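Local coordinates for uric acid degradation bifunctional protein PucL (Bacillus subtilis, PDB 6A4M) that probably oxidises uric acid as a urate oxidase and, as a bifunctional enzyme, also decarboxylates an intermediate further down the uric acid degradation pathway, at residues A[110-115]-A[132-137]. Sequence-based numbering, arbitrary orientation.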
loop_
_atom_site.group_PDB
_atom_site.type_symbol
_atom_site.label_atom_id
_atom_site.label_comp_id
_atom_site.label_asym_id
_atom_site.label_seq_id
_atom_site.Cartn_x
_atom_site.Cartn_y
_atom_site.Cartn_z
ATOM N N GLU A 110 -6.094 -6.287 -1.596
ATOM C CA GLU A 110 -5.361 -5.508 -2.605
ATOM C C GLU A 110 -6.211 -4.367 -3.153
ATOM O O GLU A 110 -7.232 -4.608 -3.792
ATOM C CB GLU A 110 -4.922 -6.393 -3.780
ATOM C CG GLU A 110 -3.463 -6.814 -3.758
ATOM C CD GLU A 110 -2.962 -7.195 -5.139
ATOM O OE1 GLU A 110 -2.814 -6.285 -5.988
ATOM O OE2 GLU A 110 -2.711 -8.399 -5.367
ATOM N N ASP A 111 -5.758 -3.135 -2.933
ATOM C CA ASP A 111 -6.464 -1.941 -3.391
ATOM C C ASP A 111 -6.487 -1.870 -4.910
ATOM O O ASP A 111 -5.493 -2.161 -5.567
ATOM C CB ASP A 111 -5.799 -0.681 -2.818
ATOM C CG ASP A 111 -6.502 0.610 -3.231
ATOM O OD1 ASP A 111 -7.748 0.638 -3.261
ATOM O OD2 ASP A 111 -5.803 1.607 -3.517
ATOM N N ILE A 112 -7.645 -1.514 -5.453
ATOM C CA ILE A 112 -7.780 -1.144 -6.855
ATOM C C ILE A 112 -7.868 0.385 -6.835
ATOM O O ILE A 112 -8.942 0.930 -6.574
ATOM C CB ILE A 112 -9.025 -1.785 -7.505
ATOM C CG1 ILE A 112 -8.868 -3.310 -7.541
ATOM C CG2 ILE A 112 -9.231 -1.245 -8.917
ATOM C CD1 ILE A 112 -10.151 -4.064 -7.810
ATOM N N PRO A 113 -6.735 1.082 -7.082
ATOM C CA PRO A 113 -6.728 2.530 -6.868
ATOM C C PRO A 113 -7.536 3.291 -7.914
ATOM O O PRO A 113 -7.441 2.989 -9.105
ATOM C CB PRO A 113 -5.240 2.910 -6.952
ATOM C CG PRO A 113 -4.520 1.715 -7.471
ATOM C CD PRO A 113 -5.507 0.625 -7.752
ATOM N N PHE A 114 -8.337 4.249 -7.453
ATOM C CA PHE A 114 -9.093 5.135 -8.328
ATOM C C PHE A 114 -8.601 6.565 -8.149
ATOM O O PHE A 114 -8.446 7.027 -7.019
ATOM C CB PHE A 114 -10.589 5.020 -8.044
ATOM C CG PHE A 114 -11.183 3.722 -8.508
ATOM C CD1 PHE A 114 -11.522 3.539 -9.843
ATOM C CD2 PHE A 114 -11.386 2.673 -7.616
ATOM C CE1 PHE A 114 -12.061 2.337 -10.280
ATOM C CE2 PHE A 114 -11.926 1.472 -8.048
ATOM C CZ PHE A 114 -12.265 1.302 -9.381
ATOM N N GLU A 115 -8.354 7.250 -9.266
ATOM C CA GLU A 115 -7.753 8.589 -9.276
ATOM C C GLU A 115 -8.695 9.575 -9.964
ATOM O O GLU A 115 -9.014 9.406 -11.144
ATOM C CB GLU A 115 -6.417 8.561 -10.024
ATOM C CG GLU A 115 -5.357 7.646 -9.415
ATOM C CD GLU A 115 -4.095 7.528 -10.271
ATOM O OE1 GLU A 115 -4.125 7.872 -11.473
ATOM O OE2 GLU A 115 -3.059 7.079 -9.741
ATOM N N PHE A 132 -13.450 8.962 -12.460
ATOM C CA PHE A 132 -12.210 8.427 -11.895
ATOM C C PHE A 132 -11.504 7.497 -12.878
ATOM O O PHE A 132 -12.144 6.675 -13.527
ATOM C CB PHE A 132 -12.504 7.646 -10.612
ATOM C CG PHE A 132 -13.081 8.484 -9.507
ATOM C CD1 PHE A 132 -14.451 8.696 -9.424
ATOM C CD2 PHE A 132 -12.258 9.048 -8.539
ATOM C CE1 PHE A 132 -14.991 9.466 -8.406
ATOM C CE2 PHE A 132 -12.794 9.818 -7.512
ATOM C CZ PHE A 132 -14.163 10.028 -7.448
ATOM N N ARG A 133 -10.184 7.633 -12.979
ATOM C CA ARG A 133 -9.350 6.639 -13.658
ATOM C C ARG A 133 -9.175 5.429 -12.738
ATOM O O ARG A 133 -8.989 5.596 -11.535
ATOM C CB ARG A 133 -7.971 7.217 -14.026
ATOM C CG ARG A 133 -6.948 6.174 -14.481
ATOM C CD ARG A 133 -5.776 6.787 -15.237
ATOM N NE ARG A 133 -5.122 7.827 -14.443
ATOM C CZ ARG A 133 -5.004 9.122 -14.760
ATOM N NH1 ARG A 133 -5.458 9.629 -15.906
ATOM N NH2 ARG A 133 -4.392 9.932 -13.905
ATOM N N ARG A 134 -9.242 4.227 -13.312
ATOM C CA ARG A 134 -8.795 3.003 -12.636
ATOM C C ARG A 134 -7.290 2.890 -12.908
ATOM O O ARG A 134 -6.869 2.757 -14.061
ATOM C CB ARG A 134 -9.623 1.776 -13.093
ATOM C CG ARG A 134 -8.908 0.451 -13.384
ATOM C CD ARG A 134 -8.117 -0.129 -12.223
ATOM N NE ARG A 134 -8.096 -1.597 -12.259
ATOM C CZ ARG A 134 -7.133 -2.379 -11.759
ATOM N NH1 ARG A 134 -6.040 -1.876 -11.171
ATOM N NH2 ARG A 134 -7.261 -3.698 -11.858
ATOM N N SER A 135 -6.492 2.974 -11.845
ATOM C CA SER A 135 -5.032 3.032 -11.962
ATOM C C SER A 135 -4.402 1.643 -11.940
ATOM O O SER A 135 -4.830 0.773 -11.184
ATOM C CB SER A 135 -4.427 3.880 -10.841
ATOM O OG SER A 135 -3.021 4.005 -11.002
ATOM N N ARG A 136 -3.387 1.459 -12.782
ATOM C CA ARG A 136 -2.583 0.240 -12.833
ATOM C C ARG A 136 -1.130 0.483 -12.388
ATOM O O ARG A 136 -0.286 -0.400 -12.540
ATOM C CB ARG A 136 -2.626 -0.335 -14.255
ATOM C CG ARG A 136 -3.977 -0.934 -14.641
ATOM C CD ARG A 136 -4.381 -0.550 -16.059
ATOM N NE ARG A 136 -5.010 0.771 -16.091
ATOM C CZ ARG A 136 -5.020 1.619 -17.127
ATOM N NH1 ARG A 136 -4.416 1.348 -18.287
ATOM N NH2 ARG A 136 -5.649 2.783 -16.988
ATOM N N ASN A 137 -0.847 1.664 -11.827
ATOM C CA ASN A 137 0.467 1.974 -11.229
ATOM C C ASN A 137 0.541 1.380 -9.807
ATOM O O ASN A 137 -0.128 0.388 -9.531
ATOM C CB ASN A 137 0.727 3.496 -11.263
ATOM C CG ASN A 137 0.839 4.040 -12.675
ATOM O OD1 ASN A 137 1.348 3.365 -13.570
ATOM N ND2 ASN A 137 0.378 5.273 -12.880
HETATM O O HOH W 1 -4.760 -3.438 -8.736
HETATM O O HOH W 2 -0.754 7.543 -11.148
#
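The R133 guanidinium takes OE1 of E115 at its edge, in plane, whereas the R134 guanidinium carries I112 on one face, with I112 CG2 3.5 Å from R134 NE, toward the rim. The salt bridge is side-on: R133 NE and NH2 both donate to E115 OE1, at 3.1 and 3.2 Å, while the carboxylate plane stands 87° from the guanidinium. The bend of R133 at chi3 (56°) sets NE for this grip. E115 OE2 and N137 ND2 share water 2. An alanine in place of E115 would probably leave the R133 guanidinium without its carboxylate mate and free to turn. The F114 ring lies obliquely against R134, CE1 3.8 Å from R134 CB; nearer the backbone, F114 CB packs against F132 CB at 4.1 Å. Backbone bonds fix the register: E115 N donates to R133 O at 2.9 Å, R133 N to E115 O at 2.8 Å and S135 N to P113 O at 2.9 Å (172° at the hydrogen), with F114 and R134 between as the non-hydrogen-bonded pair. Beyond, S135 OG accepts from N137 N, an ST turn. This antiparallel ladder joins strand 131-134 to strand 104-121 within the large antiparallel sheet, consistent with the T-fold of uricases.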